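Local coordinates for protein FAD synthase (Thermoplasma volcanium GSS1, PDB 3GLV) that probably transfers the AMP portion of ATP to flavin mononucleotide, giving the coenzyme FAD and diphosphate, with help from a divalent metal cation, at residues 11-16 / 49-54; 36-41 / 72-77; 94-99 / 115-120; 29-34 / 66-71; 87-92 / 111-116. One frame throughout, in Å; residues are numbered along the deposited sequence.

Interaction 1 of 5, residues 11-16 / 49-54; sequences FDILHL and PIFDEN. With SO4 (sulfate ion), chain C.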
# COMPACT_ATOMS: atom_id res chain seq x y z
N PHE A 11 -10.90 1.44 3.96
CA PHE A 11 -9.68 1.51 3.16
C PHE A 11 -9.98 1.56 1.67
O PHE A 11 -9.48 0.75 0.91
CB PHE A 11 -8.72 0.32 3.49
CG PHE A 11 -8.43 0.18 4.99
CD1 PHE A 11 -7.63 1.13 5.63
CD2 PHE A 11 -9.03 -0.84 5.76
CE1 PHE A 11 -7.38 1.05 7.01
CE2 PHE A 11 -8.80 -0.93 7.13
CZ PHE A 11 -7.98 0.03 7.75
N ASP A 12 -10.84 2.48 1.28
CA ASP A 12 -11.26 2.57 -0.13
C ASP A 12 -10.10 3.07 -1.00
O ASP A 12 -9.58 2.33 -1.87
CB ASP A 12 -12.50 3.44 -0.27
CG ASP A 12 -13.13 3.36 -1.63
OD1 ASP A 12 -12.98 2.31 -2.34
OD2 ASP A 12 -13.83 4.35 -1.96
N ILE A 13 -9.68 4.30 -0.77
CA ILE A 13 -8.51 4.85 -1.45
C ILE A 13 -7.42 4.97 -0.42
O ILE A 13 -7.57 5.78 0.53
CB ILE A 13 -8.78 6.24 -2.03
CG1 ILE A 13 -9.96 6.22 -2.99
CG2 ILE A 13 -7.48 6.82 -2.76
CD1 ILE A 13 -9.75 5.25 -4.11
N LEU A 14 -6.33 4.21 -0.59
CA LEU A 14 -5.28 4.20 0.46
C LEU A 14 -4.60 5.54 0.52
O LEU A 14 -4.27 6.15 -0.52
CB LEU A 14 -4.22 3.10 0.25
CG LEU A 14 -4.51 1.67 0.69
CD1 LEU A 14 -3.38 0.70 0.42
CD2 LEU A 14 -4.88 1.67 2.21
N HIS A 15 -4.40 6.02 1.74
CA HIS A 15 -3.65 7.23 1.94
C HIS A 15 -2.82 7.18 3.24
O HIS A 15 -2.88 6.20 3.96
CB HIS A 15 -4.58 8.39 1.92
CG HIS A 15 -5.64 8.34 2.95
ND1 HIS A 15 -5.36 8.38 4.31
CD2 HIS A 15 -6.99 8.27 2.84
CE1 HIS A 15 -6.50 8.35 4.99
NE2 HIS A 15 -7.50 8.27 4.12
N LEU A 16 -2.05 8.23 3.51
CA LEU A 16 -1.08 8.18 4.59
C LEU A 16 -1.73 8.19 5.99
O LEU A 16 -1.10 7.80 6.98
CB LEU A 16 -0.01 9.28 4.45
CG LEU A 16 1.05 8.98 3.37
CD1 LEU A 16 1.99 10.12 3.14
CD2 LEU A 16 1.86 7.72 3.69
N PRO A 49 -18.09 2.85 -1.31
CA PRO A 49 -16.69 2.84 -1.78
C PRO A 49 -16.61 2.60 -3.31
O PRO A 49 -17.44 1.89 -3.86
CB PRO A 49 -16.06 1.70 -1.02
CG PRO A 49 -17.25 0.83 -0.54
CD PRO A 49 -18.49 1.60 -0.65
N ILE A 50 -15.62 3.18 -3.96
CA ILE A 50 -15.43 3.04 -5.41
C ILE A 50 -14.73 1.70 -5.79
O ILE A 50 -14.90 1.18 -6.91
CB ILE A 50 -14.64 4.31 -5.91
CG1 ILE A 50 -14.84 4.54 -7.38
CG2 ILE A 50 -13.19 4.26 -5.52
CD1 ILE A 50 -14.19 5.81 -7.85
N PHE A 51 -13.94 1.16 -4.87
CA PHE A 51 -13.33 -0.16 -5.05
C PHE A 51 -14.15 -1.23 -4.33
O PHE A 51 -14.60 -1.02 -3.20
CB PHE A 51 -11.90 -0.15 -4.51
CG PHE A 51 -10.90 0.49 -5.43
CD1 PHE A 51 -10.45 -0.20 -6.56
CD2 PHE A 51 -10.32 1.71 -5.12
CE1 PHE A 51 -9.52 0.34 -7.40
CE2 PHE A 51 -9.36 2.29 -5.95
CZ PHE A 51 -8.96 1.60 -7.13
N ASP A 52 -14.31 -2.40 -4.95
CA ASP A 52 -15.13 -3.48 -4.35
C ASP A 52 -14.36 -4.13 -3.20
O ASP A 52 -13.15 -3.95 -3.06
CB ASP A 52 -15.41 -4.55 -5.40
CG ASP A 52 -14.11 -5.22 -5.83
OD1 ASP A 52 -13.37 -4.69 -6.71
OD2 ASP A 52 -13.73 -6.18 -5.17
N GLU A 53 -15.08 -4.90 -2.38
CA GLU A 53 -14.54 -5.38 -1.11
C GLU A 53 -13.36 -6.30 -1.26
O GLU A 53 -12.45 -6.22 -0.49
CB GLU A 53 -15.61 -6.01 -0.21
CG GLU A 53 -16.15 -7.34 -0.73
CD GLU A 53 -17.51 -7.72 -0.16
OE1 GLU A 53 -18.19 -6.88 0.49
OE2 GLU A 53 -17.86 -8.91 -0.34
N ASN A 54 -13.34 -7.15 -2.28
CA ASN A 54 -12.22 -8.05 -2.49
C ASN A 54 -10.98 -7.28 -2.91
O ASN A 54 -9.86 -7.57 -2.45
CB ASN A 54 -12.55 -9.13 -3.52
CG ASN A 54 -13.71 -9.99 -3.07
OD1 ASN A 54 -13.92 -10.18 -1.88
ND2 ASN A 54 -14.49 -10.44 -4.01
S SO4 C . -11.71 4.24 6.69
O1 SO4 C . -12.65 5.29 6.26
O2 SO4 C . -12.50 3.19 7.34
O3 SO4 C . -11.09 3.61 5.51
O4 SO4 C . -10.84 4.95 7.64

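Interaction 2 of 5, residues 36-41 / 72-77; sequences VARDST and GHEGDM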
# COMPACT_ATOMS: atom_id res chain seq x y z
N VAL A 36 -11.56 -5.50 7.16
CA VAL A 36 -11.93 -4.62 6.06
C VAL A 36 -13.46 -4.69 5.85
O VAL A 36 -14.02 -5.78 5.68
CB VAL A 36 -11.21 -5.08 4.75
CG1 VAL A 36 -11.69 -4.25 3.53
CG2 VAL A 36 -9.72 -4.99 4.91
N ALA A 37 -14.14 -3.54 5.87
CA ALA A 37 -15.61 -3.50 5.77
C ALA A 37 -16.11 -4.07 4.44
O ALA A 37 -15.54 -3.79 3.39
CB ALA A 37 -16.11 -2.08 5.95
N ARG A 38 -17.13 -4.93 4.50
CA ARG A 38 -17.87 -5.34 3.33
C ARG A 38 -18.50 -4.14 2.65
O ARG A 38 -18.77 -3.12 3.27
CB ARG A 38 -18.99 -6.32 3.72
CG ARG A 38 -18.41 -7.67 4.11
CD ARG A 38 -19.38 -8.74 4.42
NE ARG A 38 -18.63 -9.95 4.75
CZ ARG A 38 -18.19 -10.86 3.86
NH1 ARG A 38 -18.45 -10.73 2.57
NH2 ARG A 38 -17.47 -11.91 4.28
N ASP A 39 -18.74 -4.30 1.37
CA ASP A 39 -19.41 -3.25 0.60
C ASP A 39 -20.80 -2.89 1.15
O ASP A 39 -21.14 -1.71 1.22
CB ASP A 39 -19.51 -3.64 -0.89
CG ASP A 39 -18.13 -3.66 -1.62
OD1 ASP A 39 -17.26 -2.71 -1.44
OD2 ASP A 39 -17.96 -4.60 -2.46
N SER A 40 -21.59 -3.87 1.59
CA SER A 40 -22.91 -3.55 2.19
C SER A 40 -22.79 -2.69 3.46
O SER A 40 -23.49 -1.68 3.63
CB SER A 40 -23.75 -4.80 2.51
OG SER A 40 -22.99 -5.84 3.16
N THR A 41 -21.91 -3.10 4.36
CA THR A 41 -21.65 -2.35 5.59
C THR A 41 -21.25 -0.90 5.28
O THR A 41 -21.87 0.04 5.79
CB THR A 41 -20.48 -3.03 6.37
OG1 THR A 41 -20.79 -4.41 6.52
CG2 THR A 41 -20.28 -2.38 7.75
N GLY A 72 -15.00 -8.15 7.26
CA GLY A 72 -15.80 -8.10 8.44
C GLY A 72 -17.18 -8.74 8.29
O GLY A 72 -17.51 -9.31 7.28
N HIS A 73 -17.97 -8.63 9.34
CA HIS A 73 -19.29 -9.23 9.38
C HIS A 73 -20.37 -8.22 9.22
O HIS A 73 -20.50 -7.28 9.97
CB HIS A 73 -19.51 -10.00 10.66
CG HIS A 73 -18.93 -11.36 10.63
ND1 HIS A 73 -19.22 -12.25 9.64
CD2 HIS A 73 -18.05 -11.96 11.44
CE1 HIS A 73 -18.55 -13.37 9.85
NE2 HIS A 73 -17.84 -13.22 10.94
N GLU A 74 -21.16 -8.51 8.22
CA GLU A 74 -22.16 -7.67 7.64
C GLU A 74 -22.94 -6.68 8.50
O GLU A 74 -23.47 -5.72 7.98
CB GLU A 74 -23.09 -8.57 6.83
CG GLU A 74 -22.30 -9.61 5.97
CD GLU A 74 -21.66 -10.72 6.77
OE1 GLU A 74 -21.74 -10.72 7.99
OE2 GLU A 74 -21.09 -11.65 6.17
N GLY A 75 -23.00 -6.88 9.80
CA GLY A 75 -23.61 -5.89 10.66
C GLY A 75 -23.56 -6.34 12.09
O GLY A 75 -24.53 -6.24 12.81
N ASP A 76 -22.41 -6.83 12.50
CA ASP A 76 -22.26 -7.59 13.74
C ASP A 76 -20.78 -7.59 14.13
O ASP A 76 -20.02 -8.54 13.80
CB ASP A 76 -22.74 -9.01 13.50
CG ASP A 76 -22.65 -9.89 14.75
OD1 ASP A 76 -22.39 -9.33 15.86
OD2 ASP A 76 -22.84 -11.12 14.61
N MET A 77 -20.36 -6.52 14.80
CA MET A 77 -18.94 -6.34 15.10
C MET A 77 -18.44 -7.35 16.16
O MET A 77 -17.33 -7.92 16.05
CB MET A 77 -18.74 -4.91 15.61
CG MET A 77 -17.35 -4.62 16.19
SD MET A 77 -17.41 -3.01 17.01
CE MET A 77 -18.36 -3.41 18.51

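Interaction 3 of 5, residues 94-99 / 115-120; sequences DQKFDE and IVRISK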
# COMPACT_ATOMS: atom_id res chain seq x y z
N ASP A 94 -9.95 10.37 17.06
CA ASP A 94 -11.21 11.08 17.12
C ASP A 94 -12.35 10.25 17.78
O ASP A 94 -13.41 10.81 18.13
CB ASP A 94 -11.59 11.48 15.67
CG ASP A 94 -11.43 10.28 14.64
OD1 ASP A 94 -10.32 9.64 14.53
OD2 ASP A 94 -12.43 10.00 13.93
N GLN A 95 -12.13 8.94 18.00
CA GLN A 95 -13.24 8.01 18.28
C GLN A 95 -13.49 7.67 19.76
O GLN A 95 -13.63 6.52 20.12
CB GLN A 95 -13.04 6.73 17.49
CG GLN A 95 -12.91 6.89 15.99
CD GLN A 95 -13.00 5.53 15.32
OE1 GLN A 95 -12.02 4.99 14.79
NE2 GLN A 95 -14.18 4.91 15.43
N LYS A 96 -13.58 8.67 20.62
CA LYS A 96 -13.76 8.41 22.06
C LYS A 96 -15.15 7.86 22.36
O LYS A 96 -15.34 7.15 23.36
CB LYS A 96 -13.54 9.68 22.88
CG LYS A 96 -12.10 10.12 22.95
CD LYS A 96 -11.96 11.63 22.95
CE LYS A 96 -11.90 12.20 21.51
NZ LYS A 96 -10.47 12.38 20.96
N PHE A 97 -16.11 8.18 21.49
CA PHE A 97 -17.46 7.72 21.67
C PHE A 97 -17.51 6.24 21.36
O PHE A 97 -17.99 5.47 22.17
CB PHE A 97 -18.46 8.51 20.80
CG PHE A 97 -19.86 7.96 20.85
CD1 PHE A 97 -20.71 8.29 21.90
CD2 PHE A 97 -20.32 7.08 19.86
CE1 PHE A 97 -22.02 7.77 21.96
CE2 PHE A 97 -21.63 6.57 19.91
CZ PHE A 97 -22.47 6.91 20.96
N ASP A 98 -17.00 5.85 20.19
CA ASP A 98 -16.94 4.43 19.85
C ASP A 98 -16.12 3.66 20.91
O ASP A 98 -16.45 2.53 21.24
CB ASP A 98 -16.32 4.22 18.47
CG ASP A 98 -17.13 4.82 17.38
OD1 ASP A 98 -18.35 4.93 17.55
OD2 ASP A 98 -16.57 5.21 16.34
N GLU A 99 -15.10 4.32 21.48
CA GLU A 99 -14.26 3.70 22.50
C GLU A 99 -15.07 3.32 23.73
O GLU A 99 -14.99 2.19 24.19
CB GLU A 99 -13.06 4.59 22.86
CG GLU A 99 -12.28 4.17 24.10
CD GLU A 99 -11.04 5.05 24.29
OE1 GLU A 99 -11.12 6.28 24.15
OE2 GLU A 99 -9.96 4.52 24.53
N ILE A 115 -8.70 -1.68 24.57
CA ILE A 115 -8.99 -0.74 23.51
C ILE A 115 -7.92 0.35 23.56
O ILE A 115 -7.70 0.95 24.64
CB ILE A 115 -10.37 -0.07 23.66
CG1 ILE A 115 -11.51 -1.10 23.73
CG2 ILE A 115 -10.68 0.82 22.47
CD1 ILE A 115 -12.84 -0.38 24.19
N VAL A 116 -7.33 0.68 22.41
CA VAL A 116 -6.32 1.75 22.35
C VAL A 116 -6.64 2.75 21.24
O VAL A 116 -6.84 2.38 20.08
CB VAL A 116 -4.93 1.16 22.17
CG1 VAL A 116 -3.83 2.22 21.84
CG2 VAL A 116 -4.54 0.40 23.44
N ARG A 117 -6.73 4.04 21.58
CA ARG A 117 -6.84 5.06 20.54
C ARG A 117 -5.44 5.38 19.97
O ARG A 117 -4.49 5.60 20.73
CB ARG A 117 -7.53 6.32 21.05
CG ARG A 117 -9.04 6.18 21.16
CD ARG A 117 -9.79 7.46 21.67
NE ARG A 117 -9.23 7.98 22.90
CZ ARG A 117 -8.39 9.01 23.01
NH1 ARG A 117 -8.00 9.74 21.96
NH2 ARG A 117 -7.93 9.34 24.21
N ILE A 118 -5.32 5.39 18.63
CA ILE A 118 -4.10 5.80 17.96
C ILE A 118 -3.93 7.31 17.92
O ILE A 118 -4.91 8.02 17.86
CB ILE A 118 -4.07 5.27 16.55
CG1 ILE A 118 -4.17 3.74 16.62
CG2 ILE A 118 -2.81 5.81 15.76
CD1 ILE A 118 -3.06 3.03 17.47
N SER A 119 -2.69 7.78 17.95
CA SER A 119 -2.40 9.24 17.94
C SER A 119 -2.93 9.91 16.69
O SER A 119 -3.08 9.27 15.64
CB SER A 119 -0.90 9.51 17.99
OG SER A 119 -0.25 8.95 16.85
N LYS A 120 -3.22 11.20 16.80
CA LYS A 120 -3.75 11.97 15.66
C LYS A 120 -2.70 12.02 14.55
O LYS A 120 -1.54 12.23 14.83
CB LYS A 120 -4.15 13.38 16.13
CG LYS A 120 -4.77 14.25 15.04
CD LYS A 120 -5.55 15.46 15.59
CE LYS A 120 -4.65 16.55 16.16
NZ LYS A 120 -5.42 17.82 16.45
O HOH W 1 -9.36 2.53 25.94

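Interaction 4 of 5, residues 29-34 / 66-71; sequences GDELVV and VDRAIL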
# COMPACT_ATOMS: atom_id res chain seq x y z
N GLY A 29 1.92 -4.50 19.10
CA GLY A 29 1.95 -5.93 19.31
C GLY A 29 2.85 -6.65 18.32
O GLY A 29 3.83 -6.08 17.83
N ASP A 30 2.49 -7.90 18.01
CA ASP A 30 3.30 -8.76 17.16
C ASP A 30 2.63 -9.20 15.90
O ASP A 30 3.29 -9.60 14.94
CB ASP A 30 3.61 -10.02 17.98
CG ASP A 30 4.40 -9.70 19.21
OD1 ASP A 30 5.56 -9.29 19.02
OD2 ASP A 30 3.87 -9.82 20.35
N GLU A 31 1.31 -9.21 15.91
CA GLU A 31 0.53 -9.56 14.74
C GLU A 31 -0.56 -8.48 14.56
O GLU A 31 -1.31 -8.21 15.45
CB GLU A 31 -0.10 -10.92 14.96
CG GLU A 31 -0.93 -11.44 13.80
CD GLU A 31 -1.81 -12.59 14.18
OE1 GLU A 31 -2.23 -12.67 15.34
OE2 GLU A 31 -2.14 -13.39 13.30
N LEU A 32 -0.62 -7.87 13.37
CA LEU A 32 -1.72 -7.00 12.99
C LEU A 32 -2.69 -7.70 12.06
O LEU A 32 -2.30 -8.15 10.98
CB LEU A 32 -1.18 -5.72 12.36
CG LEU A 32 -2.25 -4.71 11.92
CD1 LEU A 32 -3.06 -4.18 13.11
CD2 LEU A 32 -1.60 -3.53 11.18
N VAL A 33 -3.95 -7.83 12.54
CA VAL A 33 -5.09 -8.32 11.76
C VAL A 33 -5.90 -7.11 11.42
O VAL A 33 -6.33 -6.30 12.31
CB VAL A 33 -5.95 -9.40 12.54
CG1 VAL A 33 -7.14 -9.87 11.70
CG2 VAL A 33 -5.09 -10.64 13.01
N VAL A 34 -6.14 -6.92 10.13
CA VAL A 34 -7.01 -5.82 9.70
C VAL A 34 -8.34 -6.33 9.23
O VAL A 34 -8.41 -7.31 8.37
CB VAL A 34 -6.33 -4.95 8.59
CG1 VAL A 34 -7.29 -3.82 8.14
CG2 VAL A 34 -4.97 -4.41 9.06
N VAL A 66 0.92 -5.22 7.69
CA VAL A 66 -0.25 -6.03 7.86
C VAL A 66 0.09 -7.51 7.80
O VAL A 66 0.53 -8.05 6.74
CB VAL A 66 -1.38 -5.68 6.81
CG1 VAL A 66 -2.58 -6.59 6.99
CG2 VAL A 66 -1.79 -4.23 6.88
N ASP A 67 -0.20 -8.21 8.89
CA ASP A 67 0.05 -9.67 8.90
C ASP A 67 -1.10 -10.43 8.27
O ASP A 67 -0.85 -11.32 7.46
CB ASP A 67 0.36 -10.13 10.29
CG ASP A 67 1.61 -9.47 10.80
OD1 ASP A 67 2.66 -9.72 10.17
OD2 ASP A 67 1.55 -8.64 11.73
N ARG A 68 -2.34 -10.04 8.60
CA ARG A 68 -3.53 -10.73 8.08
C ARG A 68 -4.66 -9.75 7.87
O ARG A 68 -4.86 -8.83 8.67
CB ARG A 68 -4.02 -11.80 9.05
CG ARG A 68 -3.34 -13.12 8.85
CD ARG A 68 -3.78 -14.15 9.89
NE ARG A 68 -5.23 -14.31 9.86
CZ ARG A 68 -6.05 -14.20 10.90
NH1 ARG A 68 -5.59 -13.93 12.14
NH2 ARG A 68 -7.36 -14.37 10.71
N ALA A 69 -5.43 -9.99 6.81
CA ALA A 69 -6.59 -9.18 6.52
C ALA A 69 -7.77 -10.04 6.20
O ALA A 69 -7.66 -11.02 5.45
CB ALA A 69 -6.30 -8.20 5.38
N ILE A 70 -8.90 -9.66 6.79
CA ILE A 70 -10.15 -10.34 6.58
C ILE A 70 -11.33 -9.41 6.37
O ILE A 70 -11.36 -8.24 6.80
CB ILE A 70 -10.48 -11.33 7.71
CG1 ILE A 70 -10.65 -10.62 9.04
CG2 ILE A 70 -9.38 -12.46 7.85
CD1 ILE A 70 -11.27 -11.55 10.04
N LEU A 71 -12.34 -9.95 5.71
CA LEU A 71 -13.60 -9.22 5.58
C LEU A 71 -14.37 -9.25 6.92
O LEU A 71 -14.43 -10.26 7.61
CB LEU A 71 -14.41 -9.80 4.43
CG LEU A 71 -14.49 -9.08 3.07
CD1 LEU A 71 -13.50 -8.00 2.83
CD2 LEU A 71 -14.53 -10.08 1.87
O HOH W 2 5.19 -9.05 12.06

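Interaction 5 of 5, residues 87-92 / 111-116; sequences DIITLG and ITVKIV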
# COMPACT_ATOMS: atom_id res chain seq x y z
N ASP A 87 -5.95 -9.31 21.25
CA ASP A 87 -5.59 -8.77 22.59
C ASP A 87 -5.91 -7.28 22.68
O ASP A 87 -6.19 -6.72 23.78
CB ASP A 87 -4.11 -9.02 22.88
CG ASP A 87 -3.76 -10.48 22.83
OD1 ASP A 87 -4.39 -11.26 23.57
OD2 ASP A 87 -2.91 -10.87 22.03
N ILE A 88 -5.79 -6.60 21.54
CA ILE A 88 -5.98 -5.14 21.45
C ILE A 88 -6.77 -4.77 20.26
O ILE A 88 -6.60 -5.34 19.16
CB ILE A 88 -4.60 -4.40 21.35
CG1 ILE A 88 -3.75 -4.64 22.60
CG2 ILE A 88 -4.78 -2.93 21.11
CD1 ILE A 88 -2.34 -3.93 22.56
N ILE A 89 -7.72 -3.87 20.48
CA ILE A 89 -8.48 -3.27 19.43
C ILE A 89 -8.10 -1.81 19.35
O ILE A 89 -8.04 -1.05 20.36
CB ILE A 89 -10.00 -3.44 19.57
CG1 ILE A 89 -10.36 -4.88 19.57
CG2 ILE A 89 -10.72 -2.73 18.34
CD1 ILE A 89 -11.89 -5.22 19.89
N THR A 90 -7.79 -1.44 18.13
CA THR A 90 -7.30 -0.10 17.82
C THR A 90 -8.40 0.79 17.19
O THR A 90 -9.09 0.37 16.27
CB THR A 90 -6.09 -0.40 16.93
OG1 THR A 90 -4.88 -0.44 17.76
CG2 THR A 90 -6.02 0.32 15.98
N LEU A 91 -8.59 1.99 17.76
CA LEU A 91 -9.47 3.04 17.17
C LEU A 91 -8.67 4.33 16.77
O LEU A 91 -7.62 4.60 17.31
CB LEU A 91 -10.59 3.42 18.12
CG LEU A 91 -11.59 2.36 18.61
CD1 LEU A 91 -12.45 2.92 19.67
CD2 LEU A 91 -12.42 1.78 17.46
N GLY A 92 -9.21 5.09 15.84
CA GLY A 92 -8.68 6.42 15.47
C GLY A 92 -8.74 7.40 16.65
O GLY A 92 -9.55 7.22 17.56
N ILE A 111 -14.79 -10.18 28.77
CA ILE A 111 -13.69 -10.70 27.96
C ILE A 111 -12.48 -9.83 28.24
O ILE A 111 -12.63 -8.73 28.75
CB ILE A 111 -14.00 -10.73 26.46
CG1 ILE A 111 -14.46 -9.37 25.91
CG2 ILE A 111 -15.02 -11.86 26.15
CD1 ILE A 111 -14.61 -9.33 24.37
N THR A 112 -11.30 -10.36 27.95
CA THR A 112 -10.05 -9.59 28.12
C THR A 112 -9.61 -9.04 26.79
O THR A 112 -9.14 -9.78 25.93
CB THR A 112 -8.98 -10.50 28.74
OG1 THR A 112 -9.49 -10.97 30.00
CG2 THR A 112 -7.61 -9.77 28.96
N VAL A 113 -9.82 -7.76 26.58
CA VAL A 113 -9.50 -7.11 25.29
C VAL A 113 -9.26 -5.66 25.65
O VAL A 113 -10.07 -5.08 26.37
CB VAL A 113 -10.67 -7.15 24.29
CG1 VAL A 113 -10.28 -6.34 23.06
CG2 VAL A 113 -11.04 -8.64 23.91
N LYS A 114 -8.15 -5.09 25.20
CA LYS A 114 -7.79 -3.71 25.54
C LYS A 114 -8.11 -2.84 24.33
O LYS A 114 -7.83 -3.20 23.16
CB LYS A 114 -6.29 -3.66 25.86
CG LYS A 114 -5.78 -2.29 26.35
CD LYS A 114 -4.24 -2.26 26.43
CE LYS A 114 -3.73 -1.00 27.14
NZ LYS A 114 -2.27 -1.07 27.23
N ILE A 115 -8.70 -1.68 24.57
CA ILE A 115 -8.99 -0.74 23.51
C ILE A 115 -7.92 0.35 23.56
O ILE A 115 -7.70 0.95 24.64
CB ILE A 115 -10.37 -0.07 23.66
CG1 ILE A 115 -11.51 -1.10 23.73
CG2 ILE A 115 -10.68 0.82 22.47
CD1 ILE A 115 -12.84 -0.38 24.19
N VAL A 116 -7.33 0.68 22.41
CA VAL A 116 -6.32 1.75 22.35
C VAL A 116 -6.64 2.75 21.24
O VAL A 116 -6.84 2.38 20.08
CB VAL A 116 -4.93 1.16 22.17
CG1 VAL A 116 -3.83 2.22 21.84
CG2 VAL A 116 -4.54 0.40 23.44

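Interaction 1 of 5, residues 11-16 / 49-54
Asp12 meets two successive backbone N-H groups of residues 49-54 with both oxygens of its carboxylate. Asp12 OD1 accepts from Phe51 N at 2.9 Å through its syn lone pair, with an N-H...O angle of 164°. Asp12 OD2 takes Ile50 N at 2.9 Å, also on the syn side but 20° out of the carboxylate plane. CG stands anti to the backbone N and beside the carbonyl carbon (chi1 -169°), and from there both oxygens face the 49-54 backbone. Pro49 CB packs 3.4 Å from Asp12 OD1, the side chains crossing at about a right angle. Replacing Asp12 with an alanine would probably leave the N-H groups of Ile50 and Phe51 without these acceptors and let the loop shift. The segments belong to the nucleotidyltransferase fold of the cytidylyltransferase-like family: 11-16 links strand 4-9 to helix 16-26 and ends on the first two residues of the HxGH signature, His15 to His18, while 49-54 leads into helix 53-60, N-capped by Asp52. At the start of 11-16, Phe11 N donates to O3 of a sulfate ion at 2.7 Å; Val10 N and His18 NE2 also bind it, and all three residues are inferred to bind ATP. Among apolar contacts, Ile13 CD1 lies in the plane of the Phe51 ring at its edge, 3.5 Å from CE2, and reaches Ile50 CG2 at 3.8 Å. In the dimer, Ile13 also packs on Ile13 of the second subunit.

Interaction 2 of 5, residues 36-41 / 72-77
Arg38 and Glu74 meet through differently shaped chains: Arg38 has CG anti to its carbonyl carbon and is extended from CG to NE (chi2 and chi3 both near 180°), whereas the Glu74 chain bends at chi2 (72°). The two side chains run side by side, pointing the same way, with Glu74 CG 3.4 Å from Arg38 CD. Guanidinium and carboxylate planes are only 9° apart, and Glu74 OE2 lies over one guanidinium face, 3.3 Å from Arg38 NE. This salt bridge rests on charge alone, because no N-H points at the oxygen. Arg38 NE donates instead to Gly72 O at 2.8 Å, nearly along the C=O axis and near the guanidinium edge. Gly72 is bound at its other end too, its N donating to Val36 O at 3.0 Å. The carboxylate's second oxygen, OE1, receives a weak bond from His73 ND1, and His73 NE2 bonds to Glu83. The contact thus ties the turn that carries strand 31-36 into helix 39-44, where Arg38 is the N-cap residue, to the loop between strand 68-71 and helix 77-84, at the C-terminal ends of two adjacent parallel strands.

Interaction 3 of 5, residues 94-99 / 115-120
The Arg117 guanidinium carries Lys96 CG over one face, 3.6 Å above the plane and offset toward the rim, while Glu99 comes in at the edge. Glu99 OE1 lies 2.8 Å from Arg117 NE, a salt bridge whose hydrogen bond is weak because the N-H...O angle is only 130°. The planes are 71° apart, and OE1 is the Glu99 oxygen that pairs with Arg117 NE. Glu99 OE2 accepts from a water at 2.5 Å that also donates to Ile115 O, linking helix to strand. Glu99 CG, anti to the backbone N (chi1 168°), lies on the strand side, 4.1 Å from Ile115 CG2, and the chain runs extended from there. Away from the charges, Ile115 CD1 touches Glu99 O at 3.4 Å. These residues join the first turn of helix 96-109 to the strand that follows it in a beta-alpha-beta unit, beside Asp94, inferred to bind ATP. A leucine in place of Arg117 would probably leave Glu99 OE1 without its cationic partner and Lys96 CG without the flat group it packs against. Lys96 NZ and Arg117 NH1 stand 3.8 Å apart despite their like charges; Tyr93 O accepts from both and, with Glu99, probably offsets the repulsion.

Interaction 4 of 5, residues 29-34 / 66-71
Val66 meets Val34 across the contact, its CG1 3.8 Å from Val34 CG2, the two side chains crossing at about a right angle. Asp67 follows with CG anti to its carbonyl carbon (chi1 -62°), and OD2 accepts from Leu32 N at 2.8 Å through the anti lone pair. A side-chain oxygen thus serves the strand N-H just before the regular pairing begins, and the same OD2 has a salt bridge to Lys26. Asp67 N and Arg68 N both donate to Leu32 O, each at 3.0 Å, so two bonds grip that carbonyl. Arg68 runs alongside Val33, with NH1 3.4 Å from Val33 CG2; Glu31 OE2 lies at the guanidinium edge, 3.7 Å from Arg68 NH1, a long salt bridge, although the stronger partner of Glu31 is Arg4. Arg68 O takes Val34 N at 2.7 Å. Ala69 pairs with Val34, and its CA leans on Val34 O as a CA-H...O contact. Ile70 N closes the ladder on Val34 O at 2.9 Å. Strands 31-34 and 68-71 run parallel, 22° apart, with Val34 and Ala69 facing helix 53-60. This is the edge of the parallel, Rossmann-like sheet of the nucleotidyltransferase fold, where 68-71 is an outermost strand of the chain.

Interaction 5 of 5, residues 87-92 / 111-116
Ile89 and its neighbours in strand 88-91 pair in parallel with strand 114-116, the two strands of a beta-alpha-beta crossover whose connecting helix is 96-109. The pairing forms one margin of the Rossmann-like sheet, where strand 114-117 is outermost within the chain and 88-91 lies next to 4-9. Axes 4.6 Å apart and inclined by 23° give the usual twist, and the bridges Ile88-Lys114, Ile89-Ile115 and Thr90-Val116 fix the register. Four backbone bonds zip it up: Lys114 N to Asp87 O, Ile89 N to Lys114 O, Val116 N to Ile89 O at 2.8 Å, and Leu91 N to Val116 O. On the face of Ile89 and Ile115, Leu91 CD1 touches Ile115 CG2 at 3.9 Å, and helix 96-109 packs there against Leu91 and Ile115. On the face of Ile88, its CG2 meets Val116 CG2 at 4.1 Å. The first torsion of Ile89 (chi1 -61°) sets CG1 3.8 Å from Val113 CG1, and an extended chi2 (173°) leaves Ile89 CD1 3.7 Å from the same Val113 CG1.

How the interactions relate
All five contacts lie within one cytidylyltransferase-like domain built on a parallel sheet of strand order 68-71, 31-36, 4-9, 88-91, 114-117. Interactions 4 and 5 are pairings on its two flanks, their centres about 14 Å apart. Interaction 2 continues interaction 4 past the strand ends, through Val36 N bonded to Ile70 O, and meets interaction 1 where Glu53 OE1 takes Asp39 N. Along the chain, interactions 1, 2 and 4 interleave; interactions 3 and 5 come later, share Ile115 and Val116, and have centres about 10 Å apart. Interactions 1 and 3 contain residues inferred to bind ATP, so the loops after the adjacent strands 4-9 and 88-91 probably both contribute to that site.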